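ABC transporter (Thermotoga maritima, PDB 1JI0) binds ATP and is probably the ATP-hydrolysing subunit that powers a membrane importer of branched-chain amino acids. Local coordinates at residues 4-9 and 64-69; 31-36 and 205-210. One frame throughout, in Å; residues are numbered along the deposited sequence.

How the interactions relate
The two contacts, with centres about 15 Å apart, belong to the two sheets of one ATP-binding domain. Interaction 1 pairs strands of the antiparallel sheet; interaction 2 pairs neighbouring strands of the mixed sheet, whose strand 34-38 runs into the P-loop. Arg-31 joins them: its N lies 2.8 Å from O of Asp-4, a probable hydrogen bond, and its side chain reaches back to interaction 1, where NH2 packs 3.5 Å from CG1 of Val-6. Interaction 2 is the one near the nucleotide, the side chain of Thr-36 being about 8 Å from that of Lys-45 and about 11 Å from the bound ATP, whereas interaction 1 lies away from the site.

Interaction 1: 4-9 and 64-69; sequences DIVLEV and IFNGQD
The antiparallel beta-sheet of the ABC ATPase domain brings Leu-7 and Glu-8 of strand 5-16 against Phe-65 and Ile-64 at the end of strand 60-65, where a type I' turn from Phe-65 to Gln-68 begins. Glu-8 and Ile-64 form a hydrogen-bonded pair: Glu-8 N donates to Ile-64 O at 2.9 Å, and Ile-64 N to Glu-8 O at 2.8 Å. Leu-7 and Phe-65 follow as the non-hydrogen-bonded pair, their side chains on the buried face. Leu-7 holds CG anti to the backbone N (chi1 -176°), and a chi2 of 81° then sets CD1 against the carbonyl of Ile-64, 3.7 Å from its O. On the partly exposed face Ile-64 brings apolar branches and Glu-8 a long aliphatic stem ending in a carboxylate, both suited to a place between protein and solvent; OE2 of Glu-8 is taken by Gln-10 NE2.

Beyond this pair strand 5-16 has a classic beta bulge, Val-6 and Leu-7 both facing Val-29 of strand 25-30. Val-6 O accepts from Asn-66 N at 2.8 Å, the donor standing above the carbonyl plane by 39°. Asn-66 and Gly-67 occupy the corners of the turn, where positive phi angles suit asparagine and glycine; a side chain at Gly-67 would jam against the preceding carbonyl. The Asn-66 amide lays ND2 over one face of the Phe-65 ring, offset toward the rim, while OD1 accepts from the backbone N of Ser-3. A water ties the turn to the strand, donating to Ile-5 O and Ile-64 O and accepting from Gly-67 N. The phenyl ring of Phe-65 meets the same carbonyl that Asn-66 grips, with CD1 3.3 Å from Val-6 O.

Interaction 2: 31-36 and 205-210; sequences RGQIVT and VAHYGY
His-207 reaches across to Gln-33 and Ile-34, touching with its side chain from CB to the near side of the imidazole. CB sits 3.6 Å from Ile-34 O and also meets Gln-33 OE1. Chi1 of -66° sets CG anti to the carbonyl carbon, and there CG faces the methylene CG of Gln-33, which lies 3.9 Å above the ring plane, offset toward the rim, in a CH-pi contact. ND1 then accepts from Ile-34 N at 2.8 Å, the donor tilted 20° from the ring plane, and CE1 comes to 3.5 Å from the same nitrogen. Because His-207 N donates to Ile-34 O at 2.7 Å, backbone and ring together grip both polar groups of Ile-34, a role that suits histidine's ring acceptor.

From here strands 34-38 and 208-213 run parallel in the mixed sheet of the P-loop NTPase core, Thr-36 N donating to Tyr-208 O and Tyr-210 N to Thr-36 O. An alanine at His-207 would probably leave Ile-34 N without its acceptor and Gln-33 CG without the ring it packs on. Gly-209 suits its place, since a CB there would crowd the methyl CG2 of Thr-36, which packs on Ala-206 CB. On the other face Val-35 CG1 meets the Tyr-210 ring at its edge, 3.6 Å from CE1, and Tyr-210 OH accepts a hydrogen bond from the backbone N of Lys-28.

Interaction 1: 4-9 and 64-69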
loop_
_atom_site.group_PDB
_atom_site.type_symbol
_atom_site.label_atom_id
_atom_site.label_comp_id
_atom_site.label_asym_id
_atom_site.label_seq_id
_atom_site.Cartn_x
_atom_site.Cartn_y
_atom_site.Cartn_z
ATOM N N ASP A 4 -17.588 6.831 -2.391
ATOM C CA ASP A 4 -16.942 7.458 -1.248
ATOM C C ASP A 4 -16.089 6.374 -0.569
ATOM O O ASP A 4 -15.192 6.673 0.215
ATOM C CB ASP A 4 -17.986 7.980 -0.269
ATOM C CG ASP A 4 -17.373 8.432 1.036
ATOM O OD1 ASP A 4 -16.518 9.343 1.004
ATOM O OD2 ASP A 4 -17.739 7.870 2.092
ATOM N N ILE A 5 -16.400 5.113 -0.864
ATOM C CA ILE A 5 -15.647 3.973 -0.330
ATOM C C ILE A 5 -14.956 3.406 -1.562
ATOM O O ILE A 5 -15.587 2.709 -2.358
ATOM C CB ILE A 5 -16.583 2.885 0.286
ATOM C CG1 ILE A 5 -17.315 3.447 1.512
ATOM C CG2 ILE A 5 -15.763 1.645 0.696
ATOM C CD1 ILE A 5 -16.366 3.944 2.626
ATOM N N VAL A 6 -13.675 3.723 -1.738
ATOM C CA VAL A 6 -12.951 3.246 -2.913
ATOM C C VAL A 6 -12.778 1.737 -2.938
ATOM O O VAL A 6 -12.784 1.123 -4.006
ATOM C CB VAL A 6 -11.557 3.908 -3.043
ATOM C CG1 VAL A 6 -11.705 5.415 -3.107
ATOM C CG2 VAL A 6 -10.671 3.502 -1.877
ATOM N N LEU A 7 -12.634 1.131 -1.767
ATOM C CA LEU A 7 -12.467 -0.310 -1.701
ATOM C C LEU A 7 -13.195 -0.881 -0.505
ATOM O O LEU A 7 -13.036 -0.397 0.621
ATOM C CB LEU A 7 -10.986 -0.682 -1.598
ATOM C CG LEU A 7 -10.730 -2.195 -1.623
ATOM C CD1 LEU A 7 -10.762 -2.694 -3.074
ATOM C CD2 LEU A 7 -9.381 -2.490 -0.993
ATOM N N GLU A 8 -14.010 -1.897 -0.755
ATOM C CA GLU A 8 -14.725 -2.563 0.321
ATOM C C GLU A 8 -14.550 -4.068 0.186
ATOM O O GLU A 8 -14.790 -4.643 -0.878
ATOM C CB GLU A 8 -16.217 -2.225 0.308
ATOM C CG GLU A 8 -16.958 -2.845 1.493
ATOM C CD GLU A 8 -18.442 -2.545 1.505
ATOM O OE1 GLU A 8 -18.932 -1.902 0.552
ATOM O OE2 GLU A 8 -19.122 -2.958 2.470
ATOM N N VAL A 9 -14.110 -4.701 1.264
ATOM C CA VAL A 9 -13.919 -6.145 1.284
ATOM C C VAL A 9 -15.034 -6.676 2.167
ATOM O O VAL A 9 -15.217 -6.192 3.277
ATOM C CB VAL A 9 -12.534 -6.524 1.897
ATOM C CG1 VAL A 9 -12.397 -8.039 2.006
ATOM C CG2 VAL A 9 -11.411 -5.965 1.034
ATOM N N ILE A 64 -14.999 -5.076 -3.597
ATOM C CA ILE A 64 -15.675 -4.068 -4.391
ATOM C C ILE A 64 -14.813 -2.821 -4.546
ATOM O O ILE A 64 -14.428 -2.206 -3.560
ATOM C CB ILE A 64 -17.019 -3.699 -3.720
ATOM C CG1 ILE A 64 -17.812 -4.977 -3.431
ATOM C CG2 ILE A 64 -17.827 -2.779 -4.629
ATOM C CD1 ILE A 64 -19.015 -4.771 -2.532
ATOM N N PHE A 65 -14.502 -2.473 -5.792
ATOM C CA PHE A 65 -13.694 -1.300 -6.113
ATOM C C PHE A 65 -14.634 -0.259 -6.709
ATOM O O PHE A 65 -15.272 -0.513 -7.736
ATOM C CB PHE A 65 -12.613 -1.667 -7.129
ATOM C CG PHE A 65 -11.772 -0.507 -7.563
ATOM C CD1 PHE A 65 -11.016 0.207 -6.640
ATOM C CD2 PHE A 65 -11.712 -0.140 -8.903
ATOM C CE1 PHE A 65 -10.212 1.270 -7.047
ATOM C CE2 PHE A 65 -10.909 0.923 -9.318
ATOM C CZ PHE A 65 -10.157 1.628 -8.387
ATOM N N ASN A 66 -14.705 0.906 -6.065
ATOM C CA ASN A 66 -15.601 1.984 -6.478
ATOM C C ASN A 66 -16.987 1.474 -6.839
ATOM O O ASN A 66 -17.551 1.844 -7.874
ATOM C CB ASN A 66 -15.024 2.777 -7.644
ATOM C CG ASN A 66 -14.064 3.839 -7.187
ATOM O OD1 ASN A 66 -14.373 4.624 -6.285
ATOM N ND2 ASN A 66 -12.892 3.886 -7.808
ATOM N N GLY A 67 -17.524 0.611 -5.982
ATOM C CA GLY A 67 -18.851 0.074 -6.203
ATOM C C GLY A 67 -18.944 -1.137 -7.107
ATOM O O GLY A 67 -19.994 -1.774 -7.169
ATOM N N GLN A 68 -17.858 -1.467 -7.801
ATOM C CA GLN A 68 -17.866 -2.614 -8.701
ATOM C C GLN A 68 -17.209 -3.865 -8.118
ATOM O O GLN A 68 -16.093 -3.811 -7.591
ATOM C CB GLN A 68 -17.177 -2.250 -10.016
ATOM C CG GLN A 68 -17.154 -3.392 -11.023
ATOM C CD GLN A 68 -16.527 -2.999 -12.348
ATOM O OE1 GLN A 68 -16.484 -3.794 -13.285
ATOM N NE2 GLN A 68 -16.041 -1.766 -12.432
ATOM N N ASP A 69 -17.910 -4.992 -8.218
ATOM C CA ASP A 69 -17.405 -6.270 -7.724
ATOM C C ASP A 69 -16.274 -6.699 -8.652
ATOM O O ASP A 69 -16.506 -6.957 -9.831
ATOM C CB ASP A 69 -18.513 -7.329 -7.752
ATOM C CG ASP A 69 -18.090 -8.636 -7.110
ATOM O OD1 ASP A 69 -16.910 -9.024 -7.256
ATOM O OD2 ASP A 69 -18.938 -9.287 -6.464
HETATM O O HOH W 1 -16.131 0.053 -3.226
#

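Interaction 2: 31-36 and 205-210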
loop_
_atom_site.group_PDB
_atom_site.type_symbol
_atom_site.label_atom_id
_atom_site.label_comp_id
_atom_site.label_asym_id
_atom_site.label_seq_id
_atom_site.Cartn_x
_atom_site.Cartn_y
_atom_site.Cartn_z
ATOM N N ARG A 31 -12.485 7.200 0.426
ATOM C CA ARG A 31 -11.796 8.079 -0.505
ATOM C C ARG A 31 -10.998 9.138 0.242
ATOM O O ARG A 31 -11.502 9.743 1.189
ATOM C CB ARG A 31 -12.814 8.758 -1.435
ATOM C CG ARG A 31 -12.219 9.803 -2.401
ATOM C CD ARG A 31 -13.227 10.163 -3.488
ATOM N NE ARG A 31 -13.637 8.959 -4.214
ATOM C CZ ARG A 31 -12.897 8.344 -5.137
ATOM N NH1 ARG A 31 -11.711 8.824 -5.471
ATOM N NH2 ARG A 31 -13.322 7.214 -5.690
ATOM N N GLY A 32 -9.753 9.345 -0.183
ATOM C CA GLY A 32 -8.899 10.354 0.424
ATOM C C GLY A 32 -8.287 10.018 1.769
ATOM O O GLY A 32 -7.609 10.854 2.361
ATOM N N GLN A 33 -8.509 8.805 2.263
ATOM C CA GLN A 33 -7.948 8.432 3.557
ATOM C C GLN A 33 -6.796 7.446 3.457
ATOM O O GLN A 33 -6.540 6.862 2.401
ATOM C CB GLN A 33 -9.034 7.813 4.451
ATOM C CG GLN A 33 -10.084 8.792 4.951
ATOM C CD GLN A 33 -11.062 8.140 5.911
ATOM O OE1 GLN A 33 -10.750 7.126 6.529
ATOM N NE2 GLN A 33 -12.245 8.723 6.046
ATOM N N ILE A 34 -6.088 7.282 4.566
ATOM C CA ILE A 34 -5.010 6.311 4.650
ATOM C C ILE A 34 -5.554 5.292 5.632
ATOM O O ILE A 34 -5.847 5.626 6.784
ATOM C CB ILE A 34 -3.714 6.906 5.242
ATOM C CG1 ILE A 34 -3.040 7.831 4.229
ATOM C CG2 ILE A 34 -2.770 5.766 5.654
ATOM C CD1 ILE A 34 -1.906 8.675 4.836
ATOM N N VAL A 35 -5.733 4.061 5.175
ATOM C CA VAL A 35 -6.222 2.998 6.039
ATOM C C VAL A 35 -5.089 2.004 6.203
ATOM O O VAL A 35 -4.399 1.688 5.243
ATOM C CB VAL A 35 -7.442 2.277 5.423
ATOM C CG1 VAL A 35 -7.750 1.004 6.215
ATOM C CG2 VAL A 35 -8.644 3.201 5.447
ATOM N N THR A 36 -4.882 1.514 7.416
ATOM C CA THR A 36 -3.813 0.568 7.612
ATOM C C THR A 36 -4.289 -0.754 8.194
ATOM O O THR A 36 -5.216 -0.820 9.006
ATOM C CB THR A 36 -2.691 1.159 8.505
ATOM O OG1 THR A 36 -1.585 0.245 8.538
ATOM C CG2 THR A 36 -3.197 1.402 9.931
ATOM N N VAL A 205 0.246 7.627 10.996
ATOM C CA VAL A 205 -0.083 8.328 9.756
ATOM C C VAL A 205 -1.463 8.008 9.210
ATOM O O VAL A 205 -2.010 8.768 8.419
ATOM C CB VAL A 205 0.954 8.042 8.639
ATOM C CG1 VAL A 205 2.316 8.495 9.088
ATOM C CG2 VAL A 205 0.953 6.559 8.273
ATOM N N ALA A 206 -2.035 6.897 9.653
ATOM C CA ALA A 206 -3.337 6.473 9.166
ATOM C C ALA A 206 -4.539 7.169 9.791
ATOM O O ALA A 206 -4.467 7.713 10.894
ATOM C CB ALA A 206 -3.481 4.962 9.341
ATOM N N HIS A 207 -5.650 7.143 9.062
ATOM C CA HIS A 207 -6.900 7.702 9.544
ATOM C C HIS A 207 -7.653 6.615 10.288
ATOM O O HIS A 207 -8.291 6.867 11.314
ATOM C CB HIS A 207 -7.776 8.177 8.385
ATOM C CG HIS A 207 -7.204 9.334 7.634
ATOM N ND1 HIS A 207 -6.358 9.179 6.559
ATOM C CD2 HIS A 207 -7.313 10.667 7.839
ATOM C CE1 HIS A 207 -5.966 10.368 6.134
ATOM N NE2 HIS A 207 -6.532 11.289 6.895
ATOM N N TYR A 208 -7.567 5.399 9.755
ATOM C CA TYR A 208 -8.284 4.258 10.311
ATOM C C TYR A 208 -7.387 3.036 10.262
ATOM O O TYR A 208 -6.528 2.930 9.388
ATOM C CB TYR A 208 -9.536 4.006 9.470
ATOM C CG TYR A 208 -10.615 3.206 10.157
ATOM C CD1 TYR A 208 -11.541 3.828 10.992
ATOM C CD2 TYR A 208 -10.713 1.827 9.966
ATOM C CE1 TYR A 208 -12.547 3.096 11.621
ATOM C CE2 TYR A 208 -11.711 1.081 10.589
ATOM C CZ TYR A 208 -12.626 1.722 11.414
ATOM O OH TYR A 208 -13.628 0.992 12.021
ATOM N N GLY A 209 -7.591 2.113 11.194
ATOM C CA GLY A 209 -6.776 0.914 11.220
ATOM C C GLY A 209 -7.560 -0.354 11.503
ATOM O O GLY A 209 -8.651 -0.314 12.079
ATOM N N TYR A 210 -6.989 -1.484 11.096
ATOM C CA TYR A 210 -7.585 -2.798 11.310
ATOM C C TYR A 210 -6.483 -3.703 11.863
ATOM O O TYR A 210 -5.376 -3.735 11.332
ATOM C CB TYR A 210 -8.095 -3.390 9.994
ATOM C CG TYR A 210 -9.282 -2.691 9.388
ATOM C CD1 TYR A 210 -9.119 -1.612 8.521
ATOM C CD2 TYR A 210 -10.582 -3.122 9.668
ATOM C CE1 TYR A 210 -10.226 -0.982 7.943
ATOM C CE2 TYR A 210 -11.682 -2.499 9.099
ATOM C CZ TYR A 210 -11.500 -1.434 8.243
ATOM O OH TYR A 210 -12.597 -0.812 7.701
#